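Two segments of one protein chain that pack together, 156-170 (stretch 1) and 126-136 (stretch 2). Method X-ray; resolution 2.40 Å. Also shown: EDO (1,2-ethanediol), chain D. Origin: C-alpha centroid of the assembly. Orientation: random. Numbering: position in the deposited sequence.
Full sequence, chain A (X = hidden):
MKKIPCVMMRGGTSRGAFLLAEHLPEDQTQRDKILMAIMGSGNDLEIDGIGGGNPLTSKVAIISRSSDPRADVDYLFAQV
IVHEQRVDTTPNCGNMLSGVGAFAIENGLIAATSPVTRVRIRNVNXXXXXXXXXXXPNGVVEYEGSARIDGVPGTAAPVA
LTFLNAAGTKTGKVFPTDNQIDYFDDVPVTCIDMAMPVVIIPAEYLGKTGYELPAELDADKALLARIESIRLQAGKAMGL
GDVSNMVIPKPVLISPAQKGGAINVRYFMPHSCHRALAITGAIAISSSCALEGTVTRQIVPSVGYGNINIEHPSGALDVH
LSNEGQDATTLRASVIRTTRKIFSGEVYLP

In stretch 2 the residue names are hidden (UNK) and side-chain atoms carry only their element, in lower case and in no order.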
# COMPACT_ATOMS: atom_id res chain seq x y z
N ALA A 156 6.30 9.22 -27.28
CA ALA A 156 4.95 9.21 -26.72
C ALA A 156 5.01 9.75 -25.30
O ALA A 156 6.08 10.13 -24.80
CB ALA A 156 4.35 7.80 -26.75
N ALA A 157 3.86 9.78 -24.65
CA ALA A 157 3.77 10.28 -23.29
C ALA A 157 4.44 9.30 -22.32
O ALA A 157 4.23 8.08 -22.43
CB ALA A 157 2.31 10.49 -22.88
N PRO A 158 5.24 9.78 -21.38
CA PRO A 158 5.83 8.88 -20.39
C PRO A 158 4.81 8.42 -19.37
O PRO A 158 3.92 9.18 -18.96
CB PRO A 158 6.92 9.74 -19.74
CG PRO A 158 6.39 11.13 -19.85
CD PRO A 158 5.66 11.18 -21.18
N VAL A 159 4.93 7.16 -18.96
CA VAL A 159 4.19 6.63 -17.82
C VAL A 159 5.22 6.13 -16.81
O VAL A 159 6.13 5.36 -17.16
CB VAL A 159 3.21 5.51 -18.22
CG1 VAL A 159 3.89 4.47 -19.10
CG2 VAL A 159 2.61 4.86 -16.98
N ALA A 160 5.09 6.58 -15.56
CA ALA A 160 6.01 6.21 -14.50
C ALA A 160 5.46 5.01 -13.74
O ALA A 160 4.30 5.02 -13.32
CB ALA A 160 6.25 7.39 -13.55
N LEU A 161 6.29 3.98 -13.59
CA LEU A 161 5.92 2.75 -12.89
C LEU A 161 6.82 2.61 -11.68
O LEU A 161 8.03 2.39 -11.83
CB LEU A 161 6.04 1.54 -13.81
CG LEU A 161 5.22 1.57 -15.10
CD1 LEU A 161 5.46 0.30 -15.90
CD2 LEU A 161 3.73 1.75 -14.80
N THR A 162 6.25 2.73 -10.49
CA THR A 162 6.99 2.64 -9.23
C THR A 162 6.59 1.37 -8.49
O THR A 162 5.41 1.18 -8.16
CB THR A 162 6.72 3.87 -8.36
OG1 THR A 162 7.04 5.05 -9.09
CG2 THR A 162 7.56 3.81 -7.09
N PHE A 163 7.57 0.51 -8.23
CA PHE A 163 7.34 -0.75 -7.55
C PHE A 163 7.38 -0.54 -6.04
O PHE A 163 8.32 0.06 -5.51
CB PHE A 163 8.38 -1.79 -7.99
CG PHE A 163 8.16 -2.29 -9.39
CD1 PHE A 163 8.32 -1.44 -10.48
CD2 PHE A 163 7.78 -3.60 -9.63
CE1 PHE A 163 8.11 -1.89 -11.78
CE2 PHE A 163 7.57 -4.06 -10.92
CZ PHE A 163 7.73 -3.20 -12.00
N LEU A 164 6.34 -1.03 -5.35
CA LEU A 164 6.08 -0.65 -3.97
C LEU A 164 6.51 -1.69 -2.95
O LEU A 164 6.83 -1.33 -1.81
CB LEU A 164 4.59 -0.35 -3.79
CG LEU A 164 4.02 0.68 -4.77
CD1 LEU A 164 2.52 0.82 -4.60
CD2 LEU A 164 4.72 2.02 -4.60
N ASN A 165 6.53 -2.97 -3.31
CA ASN A 165 6.91 -4.04 -2.37
C ASN A 165 7.78 -5.07 -3.09
O ASN A 165 7.52 -6.27 -3.07
CB ASN A 165 5.67 -4.68 -1.75
CG ASN A 165 4.75 -5.31 -2.78
OD1 ASN A 165 4.73 -4.89 -3.94
ND2 ASN A 165 3.99 -6.31 -2.37
N ALA A 166 8.86 -4.59 -3.72
CA ALA A 166 9.74 -5.48 -4.47
C ALA A 166 10.62 -6.32 -3.56
O ALA A 166 11.03 -7.42 -3.95
CB ALA A 166 10.62 -4.66 -5.42
N ALA A 167 10.92 -5.84 -2.35
CA ALA A 167 11.80 -6.56 -1.44
C ALA A 167 11.18 -7.89 -1.01
O ALA A 167 10.09 -7.92 -0.43
CB ALA A 167 12.08 -5.70 -0.21
N GLY A 168 11.87 -8.98 -1.31
CA GLY A 168 11.46 -10.31 -0.89
C GLY A 168 10.15 -10.78 -1.50
O GLY A 168 9.28 -11.29 -0.79
N THR A 169 10.00 -10.63 -2.82
CA THR A 169 8.74 -10.97 -3.47
C THR A 169 8.42 -12.45 -3.35
O THR A 169 7.24 -12.82 -3.25
CB THR A 169 8.79 -10.56 -4.94
OG1 THR A 169 10.06 -10.92 -5.50
CG2 THR A 169 8.57 -9.07 -5.09
N LYS A 170 9.44 -13.32 -3.35
CA LYS A 170 9.23 -14.75 -3.22
C LYS A 170 9.78 -15.33 -1.93
O LYS A 170 9.34 -16.40 -1.51
CB LYS A 170 9.85 -15.49 -4.42
CG LYS A 170 9.44 -16.95 -4.56
CD LYS A 170 8.06 -17.08 -5.18
CE LYS A 170 7.73 -18.55 -5.46
NZ LYS A 170 6.46 -18.70 -6.22
N UNK A 126 1.77 -12.00 -9.11
CA UNK A 126 2.85 -12.01 -8.14
C UNK A 126 2.50 -11.39 -6.80
O UNK A 126 3.30 -11.49 -5.86
c UNK A 126 4.08 -11.27 -8.69
o UNK A 126 3.74 -9.90 -8.92
c UNK A 126 4.56 -11.90 -9.99
N UNK A 127 1.34 -10.74 -6.67
CA UNK A 127 1.06 -9.99 -5.47
C UNK A 127 1.84 -8.70 -5.33
O UNK A 127 1.78 -8.07 -4.27
N UNK A 128 2.56 -8.28 -6.37
CA UNK A 128 3.33 -7.05 -6.33
C UNK A 128 2.43 -5.85 -6.57
O UNK A 128 1.54 -5.88 -7.43
o UNK A 128 5.27 -8.25 -7.14
c UNK A 128 5.32 -5.85 -7.31
c UNK A 128 4.45 -7.10 -7.37
N UNK A 129 2.67 -4.78 -5.81
CA UNK A 129 1.92 -3.54 -5.94
C UNK A 129 2.77 -2.51 -6.68
O UNK A 129 3.94 -2.29 -6.32
c UNK A 129 -0.89 -3.37 -3.90
c UNK A 129 -0.26 -5.75 -2.66
c UNK A 129 -1.57 -5.30 -2.66
c UNK A 129 0.73 -5.00 -3.28
c UNK A 129 0.43 -3.81 -3.91
c UNK A 129 1.50 -3.00 -4.58
c UNK A 129 -1.88 -4.10 -3.29
N UNK A 130 2.20 -1.90 -7.71
CA UNK A 130 2.89 -0.91 -8.54
C UNK A 130 2.01 0.32 -8.66
O UNK A 130 0.80 0.21 -8.86
c UNK A 130 4.05 -0.46 -10.73
c UNK A 130 3.11 -4.01 -10.00
c UNK A 130 3.99 -2.80 -9.84
c UNK A 130 3.23 -1.47 -9.94
N UNK A 131 2.62 1.50 -8.55
CA UNK A 131 1.93 2.75 -8.82
C UNK A 131 2.27 3.21 -10.23
O UNK A 131 3.45 3.24 -10.61
o UNK A 131 1.95 5.87 -5.92
c UNK A 131 2.29 3.84 -7.81
c UNK A 131 1.72 5.20 -8.20
o UNK A 131 1.80 7.45 -7.43
c UNK A 131 1.83 6.24 -7.10
N UNK A 132 1.25 3.55 -11.01
CA UNK A 132 1.41 4.12 -12.33
C UNK A 132 0.95 5.57 -12.30
O UNK A 132 -0.13 5.88 -11.80
c UNK A 132 0.62 3.34 -13.38
N UNK A 133 1.79 6.46 -12.83
CA UNK A 133 1.47 7.88 -12.91
C UNK A 133 1.20 8.21 -14.38
O UNK A 133 2.12 8.21 -15.20
c UNK A 133 2.61 8.73 -12.34
o UNK A 133 1.85 8.22 -10.14
c UNK A 133 2.84 8.45 -10.87
o UNK A 133 4.01 8.44 -10.44
N UNK A 134 -0.07 8.47 -14.69
CA UNK A 134 -0.53 8.64 -16.06
C UNK A 134 -0.70 10.12 -16.35
O UNK A 134 -1.29 10.86 -15.55
c UNK A 134 -1.68 6.40 -15.96
c UNK A 134 -2.36 8.10 -17.69
c UNK A 134 -1.86 7.89 -16.28
N UNK A 135 -0.18 10.56 -17.49
CA UNK A 135 -0.41 11.92 -17.97
C UNK A 135 -1.89 12.09 -18.28
O UNK A 135 -2.42 11.47 -19.21
c UNK A 135 0.45 12.20 -19.20
c UNK A 135 1.94 12.05 -18.96
c UNK A 135 2.47 13.05 -17.96
o UNK A 135 1.98 14.18 -17.87
n UNK A 135 3.46 12.64 -17.17
N UNK A 136 -2.57 12.92 -17.50
CA UNK A 136 -4.00 13.21 -17.70
C UNK A 136 -4.24 14.71 -17.63
O UNK A 136 -4.82 15.21 -16.66
o UNK A 136 -4.33 12.70 -15.35
c UNK A 136 -4.85 10.96 -16.95
c UNK A 136 -4.85 12.46 -16.67
C1 EDO D . 10.55 -2.56 -1.88
O1 EDO D . 10.05 -2.62 -0.54
C2 EDO D . 9.85 -1.43 -2.63
O2 EDO D . 9.95 -1.63 -4.04
O HOH W 1 4.98 5.85 -10.48
O HOH W 2 4.46 10.51 -15.82
O HOH W 3 1.19 8.48 -18.96

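Position 126 carries three side-chain atoms, a carbon bearing one oxygen and one carbon, and none comes within 6 Å of stretch 1. That fork is threonine, Thr126. Position 127 has no side-chain atoms and a phi of 73°, a value that favours glycine; its backbone O accepts a weak hydrogen bond from Asn165 ND2 at 3.4 Å. It is Gly127.

At position 128 the first carbon again bears one oxygen and one carbon. The carbon arm lies 3.6 Å from Asn165 OD1 and 4.1 Å from Phe163 CD2, and the oxygen lies 4.0 Å from Thr169 CG2. This is Thr128, whose OG1 donates to Thr126 OG1 at 2.9 Å.

Position 129 shows one carbon followed by a six-carbon ring without heteroatoms, hence Phe129. Asn165 ND2 meets the ring at its edge, 3.6 Å from CD1, while Leu164 CD1 packs 4.0 Å from Phe129 CB. The backbone N of Phe129 donates to Asn165 OD1 (2.8 Å, 177°), and its O accepts from Leu164 N at 2.9 Å.

Position 130 has four carbons, forked at the first, with one arm two carbons long: Ile130. Its CG1 sits 4.0 Å from the centroid of the Phe163 ring and 18° off the normal, a CH-pi contact over one face. CG2 reaches Leu161 CB at 4.2 Å.

At position 131 three carbons run in line and the third carries two oxygens, a carboxylate one carbon longer than aspartate's, so Glu131. Both carboxylate oxygens are hydrogen-bonded elsewhere in the structure. Its backbone pairs with Thr162 in both directions, N to Thr162 O and Thr162 N to O, each 2.8 Å.

Position 132 holds a single carbon, 3.8 Å from Leu161 CD2 and 4.4 Å from Val159 CG2; it is Ala132. Position 133 has two carbons, the second with two oxygens, one of them 4.0 Å from Ala160 CB: Asp133. Its N donates to Ala160 O at 2.9 Å, whereas the return bond, Ala160 N to Asp133 O, is weak at 3.4 Å. Water 1 donates to Asp133 OD2 at 2.8 Å and lies 2.6 Å from Thr162 OG1, hydrogen-bonded to both.

Position 134 is a carbon bearing two carbons, and its CB points away from stretch 1: Val134. Position 135 has three carbons, the third carrying oxygen and nitrogen, the amide of Gln135. Its CG lies 3.5 Å from Pro158 O, and water 3 accepts from Gln135 N (2.9 Å) and donates to Pro158 O (2.8 Å). Position 136, a carbon with one oxygen and one carbon, is Thr136, out of reach.

The contact is an antiparallel strand pair, with directions 158° apart and 802 Å² buried. Backbone bonds at Ala160–Asp133 and Thr162–Glu131 set the register. Leu161, Phe163, Ile130 and Ala132 share one apolar face; Ala160, Thr162, Glu131 and Asp133 occupy the other. Beyond the paired strands, the Asn165 amide continues the link to Gly127 and Phe129.

Stretch 2, residues 126-136: TGTFIEADVQT
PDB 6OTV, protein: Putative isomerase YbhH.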